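Side-chain contact in possible thiamine biosynthesis enzyme (Candida albicans, PDB 2X7Q), which is of uncertain function but has the periplasmic binding protein fold of the SsuA/TauA family and may bind a small, possibly thiamine-related, solute: residues F31-Q34 against Y38-A41. The protein carries 1 engineered substitution. Numbering follows the deposited sequence.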
ATOM      1  N   PHE A  31       0.828  -1.811 -15.418  1.00 12.06           N
ATOM      2  CA  PHE A  31       1.313  -1.210 -16.656  1.00 13.35           C
ATOM      3  C   PHE A  31       1.355  -2.210 -17.808  1.00 13.75           C
ATOM      4  O   PHE A  31       0.835  -1.940 -18.891  1.00 14.08           O
ATOM      5  CB  PHE A  31       2.697  -0.595 -16.445  1.00 13.25           C
ATOM      6  CG  PHE A  31       3.432  -0.308 -17.723  1.00 14.61           C
ATOM      7  CD1 PHE A  31       3.102   0.792 -18.499  1.00 17.10           C
ATOM      8  CD2 PHE A  31       4.455  -1.141 -18.147  1.00 14.77           C
ATOM      9  CE1 PHE A  31       3.778   1.052 -19.677  1.00 16.19           C
ATOM     10  CE2 PHE A  31       5.135  -0.885 -19.322  1.00 15.78           C
ATOM     11  CZ  PHE A  31       4.795   0.213 -20.088  1.00 16.66           C
ATOM     12  N   PHE A  32       1.981  -3.358 -17.571  1.00 12.64           N
ATOM     13  CA  PHE A  32       2.128  -4.379 -18.606  1.00 13.61           C
ATOM     14  C   PHE A  32       0.779  -4.913 -19.084  1.00 13.43           C
ATOM     15  O   PHE A  32       0.634  -5.298 -20.242  1.00 13.55           O
ATOM     16  CB  PHE A  32       3.020  -5.526 -18.117  1.00 13.65           C
ATOM     17  CG  PHE A  32       4.488  -5.187 -18.091  1.00 14.27           C
ATOM     18  CD1 PHE A  32       5.157  -5.014 -16.889  1.00 14.61           C
ATOM     19  CD2 PHE A  32       5.197  -5.035 -19.273  1.00 15.04           C
ATOM     20  CE1 PHE A  32       6.506  -4.702 -16.868  1.00 15.49           C
ATOM     21  CE2 PHE A  32       6.545  -4.721 -19.256  1.00 16.62           C
ATOM     22  CZ  PHE A  32       7.198  -4.555 -18.053  1.00 15.75           C
ATOM     23  N   ALA A  33      -0.203  -4.936 -18.188  1.00 13.45           N
ATOM     24  CA  ALA A  33      -1.556  -5.340 -18.555  1.00 13.33           C
ATOM     25  C   ALA A  33      -2.117  -4.407 -19.625  1.00 14.17           C
ATOM     26  O   ALA A  33      -2.858  -4.835 -20.509  1.00 15.09           O
ATOM     27  CB  ALA A  33      -2.457  -5.353 -17.332  1.00 12.68           C
ATOM     28  N   GLN A  34      -1.756  -3.131 -19.535  1.00 13.84           N
ATOM     29  CA  GLN A  34      -2.185  -2.134 -20.509  1.00 14.42           C
ATOM     30  C   GLN A  34      -1.326  -2.208 -21.769  1.00 15.06           C
ATOM     31  O   GLN A  34      -1.834  -2.107 -22.885  1.00 14.77           O
ATOM     32  CB  GLN A  34      -2.114  -0.729 -19.904  1.00 15.03           C
ATOM     33  CG  GLN A  34      -2.543   0.387 -20.847  1.00 16.73           C
ATOM     34  CD  GLN A  34      -2.399   1.766 -20.227  1.00 20.97           C
ATOM     35  OE1 GLN A  34      -3.380   2.368 -19.790  1.00 22.29           O
ATOM     36  NE2 GLN A  34      -1.173   2.271 -20.189  1.00 21.63           N
ATOM     37  N   TYR A  38      -4.305  -6.275 -22.330  1.00 14.03           N
ATOM     38  CA  TYR A  38      -5.136  -7.241 -21.622  1.00 14.50           C
ATOM     39  C   TYR A  38      -6.483  -6.641 -21.225  1.00 14.58           C
ATOM     40  O   TYR A  38      -7.498  -7.335 -21.207  1.00 14.80           O
ATOM     41  CB  TYR A  38      -4.416  -7.778 -20.383  1.00 14.66           C
ATOM     42  CG  TYR A  38      -3.199  -8.618 -20.689  1.00 15.38           C
ATOM     43  CD1 TYR A  38      -3.268  -9.676 -21.584  1.00 15.96           C
ATOM     44  CD2 TYR A  38      -1.984  -8.367 -20.065  1.00 14.69           C
ATOM     45  CE1 TYR A  38      -2.158 -10.449 -21.864  1.00 17.27           C
ATOM     46  CE2 TYR A  38      -0.869  -9.134 -20.334  1.00 15.02           C
ATOM     47  CZ  TYR A  38      -0.960 -10.174 -21.235  1.00 16.15           C
ATOM     48  OH  TYR A  38       0.146 -10.947 -21.509  1.00 17.43           O
ATOM     49  N   TYR A  39      -6.489  -5.352 -20.902  1.00 12.60           N
ATOM     50  CA  TYR A  39      -7.718  -4.675 -20.504  1.00 14.90           C
ATOM     51  C   TYR A  39      -8.737  -4.661 -21.641  1.00 16.01           C
ATOM     52  O   TYR A  39      -9.892  -5.042 -21.453  1.00 15.53           O
ATOM     53  CB  TYR A  39      -7.426  -3.249 -20.034  1.00 13.70           C
ATOM     54  CG  TYR A  39      -6.501  -3.176 -18.839  1.00 14.09           C
ATOM     55  CD1 TYR A  39      -5.275  -2.530 -18.925  1.00 14.10           C
ATOM     56  CD2 TYR A  39      -6.850  -3.759 -17.629  1.00 12.81           C
ATOM     57  CE1 TYR A  39      -4.425  -2.458 -17.839  1.00 12.32           C
ATOM     58  CE2 TYR A  39      -6.006  -3.696 -16.536  1.00 12.88           C
ATOM     59  CZ  TYR A  39      -4.794  -3.043 -16.647  1.00 12.47           C
ATOM     60  OH  TYR A  39      -3.953  -2.980 -15.562  1.00 11.92           O
ATOM     61  N   LYS A  40      -8.306  -4.220 -22.819  1.00 15.04           N
ATOM     62  CA  LYS A  40      -9.180  -4.187 -23.987  1.00 17.25           C
ATOM     63  C   LYS A  40      -9.639  -5.589 -24.383  1.00 17.15           C
ATOM     64  O   LYS A  40     -10.761  -5.775 -24.847  1.00 17.59           O
ATOM     65  CB  LYS A  40      -8.478  -3.502 -25.163  1.00 17.77           C
ATOM     66  CG  LYS A  40      -8.557  -1.988 -25.124  1.00 19.59           C
ATOM     67  CD  LYS A  40      -7.190  -1.345 -25.279  0.48 18.83           C
ATOM     68  CE  LYS A  40      -7.305   0.176 -25.277  0.69 19.97           C
ATOM     69  NZ  LYS A  40      -5.970   0.834 -25.322  0.77 20.69           N
ATOM     70  N   ALA A  41      -8.767  -6.571 -24.181  1.00 17.13           N
ATOM     71  CA  ALA A  41      -9.083  -7.959 -24.498  1.00 16.93           C
ATOM     72  C   ALA A  41     -10.267  -8.451 -23.672  1.00 17.97           C
ATOM     73  O   ALA A  41     -11.002  -9.341 -24.094  1.00 18.49           O
ATOM     74  CB  ALA A  41      -7.870  -8.842 -24.272  1.00 16.45           C
TER
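The backbone N of Y38 donates a hydrogen bond to the carbonyl O of A33 at 2.7 Å, its N-H bent to 142°. This bond ties helix 28-35 to the short helical turn 38-41 that follows it, in the stretch between strands 17-21 and 46-50 of a mixed five-stranded sheet in a periplasmic binding protein fold. The two tyrosines meet the helix differently: Y38 lays a ring edge at A33 and also touches Q228 and Y232 of helix 216-235, while Y39 lies against A33 CB and Q34 CB. With CG beside its own backbone N (chi1 -67°), Y38 brings CD2 to 3.4 Å from A33 CA, near the ring plane. Y39 is the buried one, its ring running alongside A33 and Q34 to meet F48, and its side chain also touches I46 of strand 46-50. A33 suits this place because its lone methyl lets the phenol come close: A33 CB sits 3.4 Å from Y39 CZ, obliquely to the ring. The phenol suits it too, since Y39 OH is hydrogen-bonded to L30 O, a polar end satisfied in a buried setting. Q34 can be long and polar because it is exposed and its chain extended, and it meets Y39 through its backbone and the first carbon of the side chain, Q34 CB lying in the Y39 ring plane, 3.5 Å from CE1 of that tyrosine.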